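Thioredoxin peroxidase 2 (Plasmodium falciparum, PDB 2C0D) probably reduces hydrogen peroxide and organic hydroperoxides to water and alcohols, as a thioredoxin-dependent 2-Cys peroxiredoxin of the parasite's mitochondrion. Local coordinates at residues L62-N67 / L105-M110; I77-N80 / D85-N88; C157-T162 / H184-G189. All blocks are in the same frame, centred on the assembly; numbering follows the deposited sequence.

Contact 1 of 3, residues L62-N67 / L105-M110; sequences LFYPLN and LAWKNM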
ATOM      1  N   LEU B  62      -4.955  -5.060  10.261  1.00  5.36           N
ATOM      2  CA  LEU B  62      -4.552  -6.091   9.335  1.00  6.05           C
ATOM      3  C   LEU B  62      -5.806  -6.868   8.925  1.00  7.27           C
ATOM      4  O   LEU B  62      -6.298  -7.702   9.706  1.00  7.14           O
ATOM      5  CB  LEU B  62      -3.538  -7.019  10.038  1.00  7.75           C
ATOM      6  CG  LEU B  62      -2.903  -8.170   9.258  1.00  9.11           C
ATOM      7  CD1 LEU B  62      -1.871  -7.672   8.254  1.00  9.56           C
ATOM      8  CD2 LEU B  62      -2.242  -9.144  10.248  1.00 11.34           C
ATOM      9  N   PHE B  63      -6.325  -6.602   7.726  1.00  4.56           N
ATOM     10  CA  PHE B  63      -7.535  -7.301   7.245  1.00  4.40           C
ATOM     11  C   PHE B  63      -7.148  -8.572   6.487  1.00  5.20           C
ATOM     12  O   PHE B  63      -6.100  -8.631   5.800  1.00  5.79           O
ATOM     13  CB  PHE B  63      -8.289  -6.414   6.250  1.00  6.26           C
ATOM     14  CG  PHE B  63      -8.969  -5.225   6.882  1.00  4.95           C
ATOM     15  CD1 PHE B  63     -10.326  -5.300   7.248  1.00  5.28           C
ATOM     16  CD2 PHE B  63      -8.275  -4.033   7.060  1.00  5.32           C
ATOM     17  CE1 PHE B  63     -10.972  -4.196   7.798  1.00  6.43           C
ATOM     18  CE2 PHE B  63      -8.915  -2.911   7.596  1.00  6.95           C
ATOM     19  CZ  PHE B  63     -10.270  -2.984   7.949  1.00  7.52           C
ATOM     20  N   TYR B  64      -7.988  -9.600   6.584  1.00  5.29           N
ATOM     21  CA  TYR B  64      -7.670 -10.856   5.848  1.00  6.23           C
ATOM     22  C   TYR B  64      -8.944 -11.667   5.666  1.00  6.59           C
ATOM     23  O   TYR B  64      -9.943 -11.434   6.394  1.00  6.68           O
ATOM     24  CB  TYR B  64      -6.605 -11.697   6.591  1.00  7.79           C
ATOM     25  CG  TYR B  64      -7.024 -11.945   8.014  1.00  8.92           C
ATOM     26  CD1 TYR B  64      -7.904 -13.009   8.354  1.00 10.99           C
ATOM     27  CD2 TYR B  64      -6.603 -11.070   9.024  1.00 10.87           C
ATOM     28  CE1 TYR B  64      -8.337 -13.182   9.673  1.00 13.19           C
ATOM     29  CE2 TYR B  64      -7.038 -11.236  10.342  1.00 13.13           C
ATOM     30  CZ  TYR B  64      -7.896 -12.270  10.652  1.00 14.18           C
ATOM     31  OH  TYR B  64      -8.284 -12.360  11.980  1.00 19.88           O
ATOM     32  N   PRO B  65      -8.940 -12.571   4.669  1.00  7.73           N
ATOM     33  CA  PRO B  65     -10.008 -13.547   4.421  1.00  7.22           C
ATOM     34  C   PRO B  65      -9.770 -14.867   5.181  1.00  7.44           C
ATOM     35  O   PRO B  65      -8.615 -15.250   5.419  1.00  7.55           O
ATOM     36  CB  PRO B  65      -9.875 -13.790   2.896  1.00  6.77           C
ATOM     37  CG  PRO B  65      -8.383 -13.766   2.675  1.00  9.04           C
ATOM     38  CD  PRO B  65      -7.924 -12.584   3.586  1.00  7.38           C
ATOM     39  N   LEU B  66     -10.871 -15.522   5.576  1.00  7.72           N
ATOM     40  CA  LEU B  66     -10.812 -16.857   6.170  1.00  9.37           C
ATOM     41  C   LEU B  66     -11.415 -17.968   5.288  1.00  9.41           C
ATOM     42  O   LEU B  66     -11.463 -19.115   5.717  1.00 11.14           O
ATOM     43  CB  LEU B  66     -11.503 -16.882   7.536  1.00 10.15           C
ATOM     44  CG  LEU B  66     -10.782 -16.176   8.687  1.00 13.48           C
ATOM     45  CD1 LEU B  66     -11.493 -16.474  10.039  1.00 15.28           C
ATOM     46  CD2 LEU B  66      -9.317 -16.534   8.785  1.00 18.12           C
ATOM     47  N   ASN B  67     -11.800 -17.657   4.057  1.00  8.41           N
ATOM     48  CA  ASN B  67     -12.293 -18.735   3.172  1.00  9.17           C
ATOM     49  C   ASN B  67     -11.146 -19.694   2.835  1.00  9.48           C
ATOM     50  O   ASN B  67      -9.972 -19.296   2.848  1.00  8.65           O
ATOM     51  CB  ASN B  67     -12.971 -18.188   1.929  1.00  9.97           C
ATOM     52  CG  ASN B  67     -12.130 -17.176   1.227  1.00 13.28           C
ATOM     53  OD1 ASN B  67     -11.207 -17.532   0.506  1.00 17.14           O
ATOM     54  ND2 ASN B  67     -12.450 -15.893   1.420  1.00 14.47           N
ATOM     55  N   LEU B 105     -11.665 -17.928  17.558  1.00  5.50           N
ATOM     56  CA  LEU B 105     -11.230 -18.800  18.652  1.00  5.21           C
ATOM     57  C   LEU B 105     -10.833 -20.178  18.074  1.00  4.92           C
ATOM     58  O   LEU B 105      -9.815 -20.739  18.448  1.00  6.40           O
ATOM     59  CB  LEU B 105     -12.336 -18.947  19.702  1.00  4.95           C
ATOM     60  CG  LEU B 105     -11.953 -19.910  20.847  1.00  6.29           C
ATOM     61  CD1 LEU B 105     -10.653 -19.427  21.549  1.00  9.86           C
ATOM     62  CD2 LEU B 105     -13.195 -19.999  21.769  1.00 10.41           C
ATOM     63  N   ALA B 106     -11.663 -20.729  17.189  1.00  6.28           N
ATOM     64  CA  ALA B 106     -11.369 -22.022  16.542  1.00  7.26           C
ATOM     65  C   ALA B 106     -10.031 -21.984  15.780  1.00  8.51           C
ATOM     66  O   ALA B 106      -9.250 -22.944  15.822  1.00  9.24           O
ATOM     67  CB  ALA B 106     -12.494 -22.388  15.605  1.00  8.38           C
ATOM     68  N   TRP B 107      -9.743 -20.854  15.129  1.00  7.63           N
ATOM     69  CA  TRP B 107      -8.484 -20.714  14.366  1.00  7.83           C
ATOM     70  C   TRP B 107      -7.278 -20.686  15.324  1.00  7.65           C
ATOM     71  O   TRP B 107      -6.206 -21.285  15.038  1.00  8.23           O
ATOM     72  CB  TRP B 107      -8.537 -19.436  13.533  1.00  8.34           C
ATOM     73  CG  TRP B 107      -7.635 -19.458  12.317  1.00  8.76           C
ATOM     74  CD1 TRP B 107      -7.169 -20.549  11.620  1.00 10.55           C
ATOM     75  CD2 TRP B 107      -7.192 -18.305  11.612  1.00  9.63           C
ATOM     76  NE1 TRP B 107      -6.434 -20.120  10.516  1.00 11.23           N
ATOM     77  CE2 TRP B 107      -6.436 -18.750  10.500  1.00 11.80           C
ATOM     78  CE3 TRP B 107      -7.344 -16.935  11.828  1.00 12.59           C
ATOM     79  CZ2 TRP B 107      -5.823 -17.857   9.600  1.00 12.26           C
ATOM     80  CZ3 TRP B 107      -6.699 -16.024  10.914  1.00 11.64           C
ATOM     81  CH2 TRP B 107      -5.973 -16.519   9.828  1.00 10.57           C
ATOM     82  N   LYS B 108      -7.440 -20.018  16.467  1.00  7.80           N
ATOM     83  CA  LYS B 108      -6.385 -19.943  17.488  1.00  8.61           C
ATOM     84  C   LYS B 108      -6.138 -21.304  18.127  1.00  9.37           C
ATOM     85  O   LYS B 108      -4.990 -21.675  18.410  1.00 10.10           O
ATOM     86  CB  LYS B 108      -6.725 -18.942  18.571  1.00  8.17           C
ATOM     87  CG  LYS B 108      -6.675 -17.492  18.049  1.00  8.29           C
ATOM     88  CD  LYS B 108      -7.033 -16.458  19.126  1.00  9.72           C
ATOM     89  CE  LYS B 108      -5.886 -16.257  20.081  1.00 12.78           C
ATOM     90  NZ  LYS B 108      -6.280 -15.308  21.207  1.00 12.76           N
ATOM     91  N   ASN B 109      -7.210 -22.034  18.346  1.00  8.53           N
ATOM     92  CA  ASN B 109      -7.106 -23.358  18.976  1.00 10.12           C
ATOM     93  C   ASN B 109      -6.580 -24.478  18.062  1.00 12.50           C
ATOM     94  O   ASN B 109      -6.078 -25.508  18.560  1.00 14.59           O
ATOM     95  CB  ASN B 109      -8.449 -23.717  19.613  1.00  9.71           C
ATOM     96  CG  ASN B 109      -8.358 -24.960  20.498  1.00 14.10           C
ATOM     97  OD1 ASN B 109      -7.543 -25.022  21.430  1.00 16.30           O
ATOM     98  ND2 ASN B 109      -9.116 -25.969  20.147  1.00 18.47           N
ATOM     99  N   MET B 110      -6.646 -24.275  16.753  1.00 12.79           N
ATOM    100  CA  MET B 110      -6.298 -25.288  15.754  1.00 15.72           C
ATOM    101  C   MET B 110      -4.784 -25.476  15.719  1.00 15.87           C
ATOM    102  O   MET B 110      -4.057 -24.494  15.739  1.00 15.55           O
ATOM    103  CB  MET B 110      -6.786 -24.784  14.383  1.00 15.26           C
ATOM    104  CG  MET B 110      -6.724 -25.755  13.235  1.00 17.78           C
ATOM    105  SD  MET B 110      -7.364 -24.895  11.768  1.00 21.68           S
ATOM    106  CE  MET B 110      -9.051 -24.582  12.255  1.00 18.81           C
TER
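The indole of Trp-107, sent out from helix 101-109, is met by two side chains of the chain that runs on from strand 58-63: Leu-66 over one face and Tyr-64 at a slant. One branch of Leu-66 does the touching. Its CD2 methyl lies 3.5 Å from the centroid of the six-membered ring of Trp-107 and only 14° off the ring normal, a true CH-pi contact. Leu-66 CD2 comes closest to Trp-107 CZ3, at 3.4 Å. The branched end of Leu-66 thus stands nearer the helix than the direction of its first side-chain bond would suggest.

Tyr-64 comes in alongside. Its CE1 is 3.5 Å from Trp-107 CZ3, but the two ring planes are turned 41° apart, neither stacked nor edge-to-face. A chi1 of 54° tucks the tyrosine ring back over its own main chain, and the two side chains run past each other from opposite sides, so the tyrosine reaches the indole with its CE1 corner. Trp-107, its first torsion extended away from the main-chain nitrogen, reaches far enough to bridge the gap between helix 101-109 and the loop after strand 58-63, where the nearest CA atoms, of Leu-66 and Trp-107, are 9.4 Å apart. Its NE1 makes a weak hydrogen bond to the carbonyl of Gly-115. No hydrogen bond crosses between the segments, so their adhesion is dispersion and CH-pi attraction, suited to a wide aromatic surface buried near the predicted peroxidatic Cys-72.

Contact 2 of 3, residues I77-N80 / D85-N88; sequences IEFN and DFEN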
ATOM      1  N   ILE B  77       0.987 -15.928  11.820  1.00  9.76           N
ATOM      2  CA  ILE B  77       2.020 -16.541  12.661  1.00 10.32           C
ATOM      3  C   ILE B  77       3.274 -15.661  12.695  1.00 10.64           C
ATOM      4  O   ILE B  77       3.858 -15.451  13.757  1.00 10.44           O
ATOM      5  CB  ILE B  77       2.321 -17.974  12.164  1.00 10.35           C
ATOM      6  CG1 ILE B  77       1.088 -18.856  12.500  1.00  9.82           C
ATOM      7  CG2 ILE B  77       3.518 -18.519  12.905  1.00 11.99           C
ATOM      8  CD1 ILE B  77       1.059 -20.178  11.686  1.00 12.59           C
ATOM      9  N   GLU B  78       3.625 -15.124  11.534  1.00 10.24           N
ATOM     10  CA  GLU B  78       4.824 -14.257  11.402  1.00 12.07           C
ATOM     11  C   GLU B  78       4.647 -12.908  12.124  1.00 10.73           C
ATOM     12  O   GLU B  78       5.561 -12.444  12.820  1.00 10.31           O
ATOM     13  CB  GLU B  78       5.196 -14.045   9.937  1.00 12.28           C
ATOM     14  CG  GLU B  78       5.773 -15.307   9.239  1.00 17.61           C
ATOM     15  N   PHE B  79       3.474 -12.278  11.979  1.00  9.51           N
ATOM     16  CA  PHE B  79       3.193 -11.067  12.744  1.00 10.09           C
ATOM     17  C   PHE B  79       3.276 -11.331  14.228  1.00  9.70           C
ATOM     18  O   PHE B  79       3.858 -10.551  14.968  1.00 10.47           O
ATOM     19  CB  PHE B  79       1.822 -10.455  12.391  1.00 10.01           C
ATOM     20  CG  PHE B  79       1.849  -9.578  11.174  1.00 10.82           C
ATOM     21  CD1 PHE B  79       2.095 -10.122   9.915  1.00 14.59           C
ATOM     22  CD2 PHE B  79       1.649  -8.199  11.275  1.00 14.01           C
ATOM     23  CE1 PHE B  79       2.140  -9.298   8.755  1.00 18.11           C
ATOM     24  CE2 PHE B  79       1.660  -7.378  10.117  1.00 12.52           C
ATOM     25  CZ  PHE B  79       1.893  -7.926   8.867  1.00 14.37           C
ATOM     26  N   ASN B  80       2.720 -12.461  14.671  1.00  9.44           N
ATOM     27  CA  ASN B  80       2.765 -12.800  16.088  1.00 10.24           C
ATOM     28  C   ASN B  80       4.192 -13.017  16.608  1.00 10.59           C
ATOM     29  O   ASN B  80       4.523 -12.600  17.713  1.00 10.08           O
ATOM     30  CB  ASN B  80       1.922 -14.038  16.394  1.00 10.67           C
ATOM     31  CG  ASN B  80       1.757 -14.249  17.903  1.00 10.88           C
ATOM     32  OD1 ASN B  80       1.307 -13.366  18.605  1.00 14.64           O
ATOM     33  ND2 ASN B  80       2.183 -15.402  18.394  1.00 13.54           N
ATOM     34  N   ASP B  85       7.990  -6.308  18.665  1.00 12.72           N
ATOM     35  CA  ASP B  85       8.438  -5.162  17.833  1.00 13.54           C
ATOM     36  C   ASP B  85       7.317  -4.125  17.644  1.00 12.40           C
ATOM     37  O   ASP B  85       7.564  -2.901  17.686  1.00 11.84           O
ATOM     38  CB  ASP B  85       8.928  -5.648  16.489  1.00 14.59           C
ATOM     39  CG  ASP B  85      10.206  -6.475  16.606  1.00 21.25           C
ATOM     40  OD1 ASP B  85      11.166  -6.005  17.280  1.00 28.76           O
ATOM     41  OD2 ASP B  85      10.248  -7.588  16.054  1.00 26.19           O
ATOM     42  N   PHE B  86       6.081  -4.593  17.451  1.00 10.80           N
ATOM     43  CA  PHE B  86       4.937  -3.658  17.469  1.00 10.07           C
ATOM     44  C   PHE B  86       4.783  -2.990  18.826  1.00 10.54           C
ATOM     45  O   PHE B  86       4.618  -1.771  18.894  1.00 10.41           O
ATOM     46  CB  PHE B  86       3.605  -4.340  17.057  1.00  9.46           C
ATOM     47  CG  PHE B  86       3.581  -4.773  15.612  1.00 11.02           C
ATOM     48  CD1 PHE B  86       3.049  -3.934  14.632  1.00 10.65           C
ATOM     49  CD2 PHE B  86       4.071  -6.013  15.217  1.00  8.04           C
ATOM     50  CE1 PHE B  86       3.022  -4.322  13.276  1.00 10.40           C
ATOM     51  CE2 PHE B  86       4.040  -6.415  13.831  1.00 10.74           C
ATOM     52  CZ  PHE B  86       3.517  -5.540  12.862  1.00 10.57           C
ATOM     53  N   GLU B  87       4.860  -3.771  19.910  1.00 10.56           N
ATOM     54  CA  GLU B  87       4.786  -3.211  21.249  1.00 11.74           C
ATOM     55  C   GLU B  87       5.871  -2.158  21.526  1.00 10.74           C
ATOM     56  O   GLU B  87       5.574  -1.084  22.093  1.00 11.32           O
ATOM     57  CB  GLU B  87       4.840  -4.334  22.282  1.00 12.90           C
ATOM     58  CG  GLU B  87       3.574  -5.201  22.247  1.00 17.72           C
ATOM     59  CD  GLU B  87       3.523  -6.184  23.397  1.00 25.33           C
ATOM     60  OE1 GLU B  87       4.089  -5.870  24.469  1.00 27.62           O
ATOM     61  OE2 GLU B  87       2.900  -7.260  23.222  1.00 31.59           O
ATOM     62  N   ASN B  88       7.092  -2.430  21.078  1.00 10.93           N
ATOM     63  CA  ASN B  88       8.222  -1.502  21.286  1.00 11.03           C
ATOM     64  C   ASN B  88       7.974  -0.162  20.589  1.00 11.63           C
ATOM     65  O   ASN B  88       8.450   0.868  21.037  1.00 12.42           O
ATOM     66  CB  ASN B  88       9.522  -2.090  20.743  1.00 10.48           C
ATOM     67  CG  ASN B  88      10.018  -3.292  21.561  1.00 13.95           C
ATOM     68  OD1 ASN B  88       9.625  -3.477  22.716  1.00 14.70           O
ATOM     69  ND2 ASN B  88      10.845  -4.128  20.934  1.00 14.71           N
TER
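Phe-79 and Phe-86 make this contact by themselves, ring rim against ring rim. The closest carbons are CD2 of Phe-79 and CZ of Phe-86, 3.6 Å apart, and CE2 of Phe-79 is 3.8 Å from that same CZ of Phe-86. The planes differ by only 22°, yet neither ring lies over the face of the other; the centroids are 5.8 Å apart, and the rings meet through their C-H borders, where contact is simple dispersion.

Both rings swing to the same side of their own main chain, pointing away from the carbonyl carbon (chi1 -83° for Phe-79, -67° for Phe-86). Phe-86 leaves its backbone heading for the other helix, whereas Phe-79 sets off across that direction and brings its ring closer only at the far end. The two segments belong to consecutive short helices, 73-81 and 83-88, joined by a tight connection in the thioredoxin-like fold of the peroxiredoxins. The first of these helices follows directly on the predicted peroxidatic Cys-72. Phenylalanine suits both places because the rings are buried between helix and sheet: Phe-79 also packs on Leu-93 of strand 91-97 and Val-175 of helix 172-188, while Phe-86 reaches Val-91, Val-172 and Ile-179 of the same two elements.

Contact 3 of 3, residues C157-T162 / H184-G189; sequences CVRHQT and HVDTSG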
ATOM      1  N   CYS B 157      -5.632   9.601  12.364  1.00 11.57           N
ATOM      2  CA  CYS B 157      -5.475   9.813  10.932  1.00 13.34           C
ATOM      3  C   CYS B 157      -4.881   8.590  10.221  1.00 10.65           C
ATOM      4  O   CYS B 157      -3.973   7.980  10.738  1.00  9.93           O
ATOM      5  CB  CYS B 157      -4.498  10.963  10.727  1.00 14.26           C
ATOM      6  SG  CYS B 157      -5.174  12.556  11.309  1.00 26.17           S
ATOM      7  N   VAL B 158      -5.391   8.259   9.044  1.00  9.75           N
ATOM      8  CA  VAL B 158      -4.795   7.159   8.250  1.00  8.87           C
ATOM      9  C   VAL B 158      -3.479   7.626   7.607  1.00  9.63           C
ATOM     10  O   VAL B 158      -3.453   8.649   6.882  1.00 10.83           O
ATOM     11  CB  VAL B 158      -5.780   6.656   7.176  1.00  9.71           C
ATOM     12  CG1 VAL B 158      -5.120   5.504   6.349  1.00  9.11           C
ATOM     13  CG2 VAL B 158      -7.105   6.213   7.816  1.00 10.42           C
ATOM     14  N   ARG B 159      -2.403   6.916   7.903  1.00  7.77           N
ATOM     15  CA  ARG B 159      -1.044   7.324   7.445  1.00  8.59           C
ATOM     16  C   ARG B 159      -0.432   6.378   6.428  1.00  9.58           C
ATOM     17  O   ARG B 159       0.665   6.657   5.882  1.00  9.76           O
ATOM     18  CB  ARG B 159      -0.086   7.458   8.629  1.00  8.23           C
ATOM     19  CG  ARG B 159      -0.585   8.444   9.739  1.00  8.86           C
ATOM     20  CD  ARG B 159      -0.594   9.910   9.256  1.00 11.40           C
ATOM     21  NE  ARG B 159       0.779  10.356   9.046  1.00  9.86           N
ATOM     22  CZ  ARG B 159       1.640  10.657  10.022  1.00 15.37           C
ATOM     23  NH1 ARG B 159       1.259  10.620  11.315  1.00 11.89           N
ATOM     24  NH2 ARG B 159       2.890  11.023   9.704  1.00 17.78           N
ATOM     25  N   HIS B 160      -1.062   5.222   6.218  1.00  8.00           N
ATOM     26  CA  HIS B 160      -0.534   4.289   5.216  1.00  7.55           C
ATOM     27  C   HIS B 160      -1.660   3.353   4.864  1.00  8.37           C
ATOM     28  O   HIS B 160      -2.469   3.011   5.734  1.00  6.71           O
ATOM     29  CB  HIS B 160       0.634   3.479   5.786  1.00  8.23           C
ATOM     30  CG  HIS B 160       1.284   2.568   4.788  1.00  9.14           C
ATOM     31  ND1 HIS B 160       0.968   1.234   4.667  1.00 14.78           N
ATOM     32  CD2 HIS B 160       2.194   2.835   3.823  1.00  6.58           C
ATOM     33  CE1 HIS B 160       1.673   0.707   3.675  1.00 10.35           C
ATOM     34  NE2 HIS B 160       2.425   1.659   3.148  1.00 14.92           N
ATOM     35  N   GLN B 161      -1.741   3.000   3.582  1.00  8.12           N
ATOM     36  CA  GLN B 161      -2.736   2.013   3.120  1.00 10.67           C
ATOM     37  C   GLN B 161      -2.031   1.078   2.136  1.00 10.41           C
ATOM     38  O   GLN B 161      -1.332   1.562   1.223  1.00  9.03           O
ATOM     39  CB  GLN B 161      -3.879   2.723   2.394  1.00 11.58           C
ATOM     40  CG  GLN B 161      -4.727   1.762   1.570  1.00 16.19           C
ATOM     41  CD  GLN B 161      -5.980   2.387   0.951  1.00 17.15           C
ATOM     42  OE1 GLN B 161      -6.318   3.561   1.199  1.00 24.07           O
ATOM     43  NE2 GLN B 161      -6.669   1.596   0.135  1.00 24.95           N
ATOM     44  N   THR B 162      -2.165  -0.242   2.306  1.00 10.03           N
ATOM     45  CA  THR B 162      -1.685  -1.164   1.256  1.00 10.91           C
ATOM     46  C   THR B 162      -2.758  -2.240   1.091  1.00 10.78           C
ATOM     47  O   THR B 162      -3.281  -2.756   2.103  1.00 10.97           O
ATOM     48  CB  THR B 162      -0.341  -1.872   1.571  1.00 13.10           C
ATOM     49  OG1 THR B 162       0.757  -0.923   1.621  1.00 15.34           O
ATOM     50  CG2 THR B 162       0.003  -2.864   0.445  1.00 13.40           C
ATOM     51  N   HIS B 184       9.130   8.454  12.555  1.00 13.16           N
ATOM     52  CA  HIS B 184      10.144   9.483  12.241  1.00 14.78           C
ATOM     53  C   HIS B 184       9.541  10.814  11.812  1.00 15.14           C
ATOM     54  O   HIS B 184       9.994  11.891  12.285  1.00 14.82           O
ATOM     55  CB  HIS B 184      11.178   8.989  11.219  1.00 16.14           C
ATOM     56  CG  HIS B 184      12.212  10.021  10.909  1.00 18.99           C
ATOM     57  ND1 HIS B 184      13.091  10.485  11.863  1.00 23.61           N
ATOM     58  CD2 HIS B 184      12.454  10.741   9.787  1.00 22.65           C
ATOM     59  CE1 HIS B 184      13.860  11.423  11.329  1.00 23.73           C
ATOM     60  NE2 HIS B 184      13.483  11.608  10.077  1.00 22.48           N
ATOM     61  N   VAL B 185       8.547  10.772  10.916  1.00 13.77           N
ATOM     62  CA  VAL B 185       7.837  11.979  10.489  1.00 14.77           C
ATOM     63  C   VAL B 185       7.221  12.654  11.710  1.00 15.11           C
ATOM     64  O   VAL B 185       7.319  13.880  11.874  1.00 13.99           O
ATOM     65  CB  VAL B 185       6.700  11.640   9.460  1.00 14.62           C
ATOM     66  CG1 VAL B 185       5.798  12.852   9.201  1.00 17.70           C
ATOM     67  CG2 VAL B 185       7.336  11.174   8.172  1.00 16.13           C
ATOM     68  N   ASP B 186       6.603  11.848  12.584  1.00 13.69           N
ATOM     69  CA  ASP B 186       5.912  12.408  13.749  1.00 15.33           C
ATOM     70  C   ASP B 186       6.865  13.092  14.722  1.00 16.98           C
ATOM     71  O   ASP B 186       6.493  14.075  15.375  1.00 17.70           O
ATOM     72  CB  ASP B 186       5.127  11.313  14.463  1.00 13.97           C
ATOM     73  CG  ASP B 186       3.876  10.908  13.703  1.00 16.81           C
ATOM     74  OD1 ASP B 186       3.555  11.573  12.689  1.00 16.57           O
ATOM     75  OD2 ASP B 186       3.218   9.928  14.127  1.00 17.18           O
ATOM     76  N   THR B 187       8.090  12.597  14.802  1.00 18.11           N
ATOM     77  CA  THR B 187       9.040  13.145  15.780  1.00 20.48           C
ATOM     78  C   THR B 187       9.930  14.251  15.200  1.00 21.53           C
ATOM     79  O   THR B 187      10.347  15.150  15.930  1.00 21.97           O
ATOM     80  CB  THR B 187       9.849  12.029  16.483  1.00 20.87           C
ATOM     81  OG1 THR B 187      10.633  11.300  15.538  1.00 24.31           O
ATOM     82  CG2 THR B 187       8.916  11.041  17.156  1.00 21.81           C
ATOM     83  N   SER B 188      10.168  14.229  13.891  1.00 21.40           N
ATOM     84  CA  SER B 188      11.125  15.176  13.262  1.00 21.81           C
ATOM     85  C   SER B 188      10.499  16.186  12.294  1.00 22.13           C
ATOM     86  O   SER B 188      11.112  17.219  11.971  1.00 23.28           O
ATOM     87  CB  SER B 188      12.196  14.388  12.527  1.00 21.93           C
ATOM     88  OG  SER B 188      11.658  13.822  11.338  1.00 21.08           O
ATOM     89  N   GLY B 189       9.299  15.886  11.797  1.00 21.06           N
ATOM     90  CA  GLY B 189       8.679  16.706  10.773  1.00 21.53           C
ATOM     91  C   GLY B 189       9.366  16.702   9.399  1.00 22.32           C
ATOM     92  O   GLY B 189       8.987  17.488   8.540  1.00 23.43           O
TER
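Arg-159 reaches from strand 158-164 to Asp-186 near the end of helix 172-188 and closes a salt bridge. Both terminal nitrogens converge on one oxygen: Arg-159 NH1 is 2.8 Å from Asp-186 OD1, with an N-H...O angle of 153°, and Arg-159 NH2 lies 3.1 Å from that OD1. NH1 approaches on the syn lone pair of OD1; NH2 comes from the syn side too, but 33° out of the carboxylate plane. The acceptor lies almost in the guanidinium plane, although the guanidinium and carboxylate planes are turned 45° apart. From Arg-159 NH1 to Asp-186 OD2 there is just a weak bond of 3.5 Å; that oxygen's stronger partner is the hydroxyl of Tyr-58.

Arg-159 forms part of a classic beta bulge, in which it and His-160 both face Ile-151 on the neighbouring strand. Its chain, bent at chi2 and chi3, curls the guanidinium toward the helix. The NH1 also pairs with Asp-153 and the NH2 with Asp-165 of the second subunit, so three carboxylates share this one cation, a role suited to arginine's several N-H groups. Val-185 CG1 lies at the guanidinium edge, 3.5 Å from Arg-159 NH2. In the last turn of the helix, the carbonyl of His-184 accepts from both Ser-188 N and Ser-188 OG. Ser-188 OG lies 2.7 Å from His-184 O, above the carbonyl plane, and is also hydrogen-bonded to Glu-190 N.

In the fold
Contacts 1 and 2 are neighbours in one hydrophobic core, their centres about 17 Å apart, and their segments touch where Leu-62 CD1 of strand 58-63 packs on Phe-79 CZ at 3.8 Å. Contact 2 falls within the chain between the two segments of contact 1. Both lie near the predicted peroxidatic Cys-72, whose side chain is about 6 Å from that of Trp-107 and about 9 Å from that of Phe-79. Contact 3 lies across the chain's centre from contact 1, about 29 Å between centres, yet both reach the same sheet. Away from the active site, contact 3 instead borders the second subunit, whose strand continues the sheet beside Gln-161 and Thr-162.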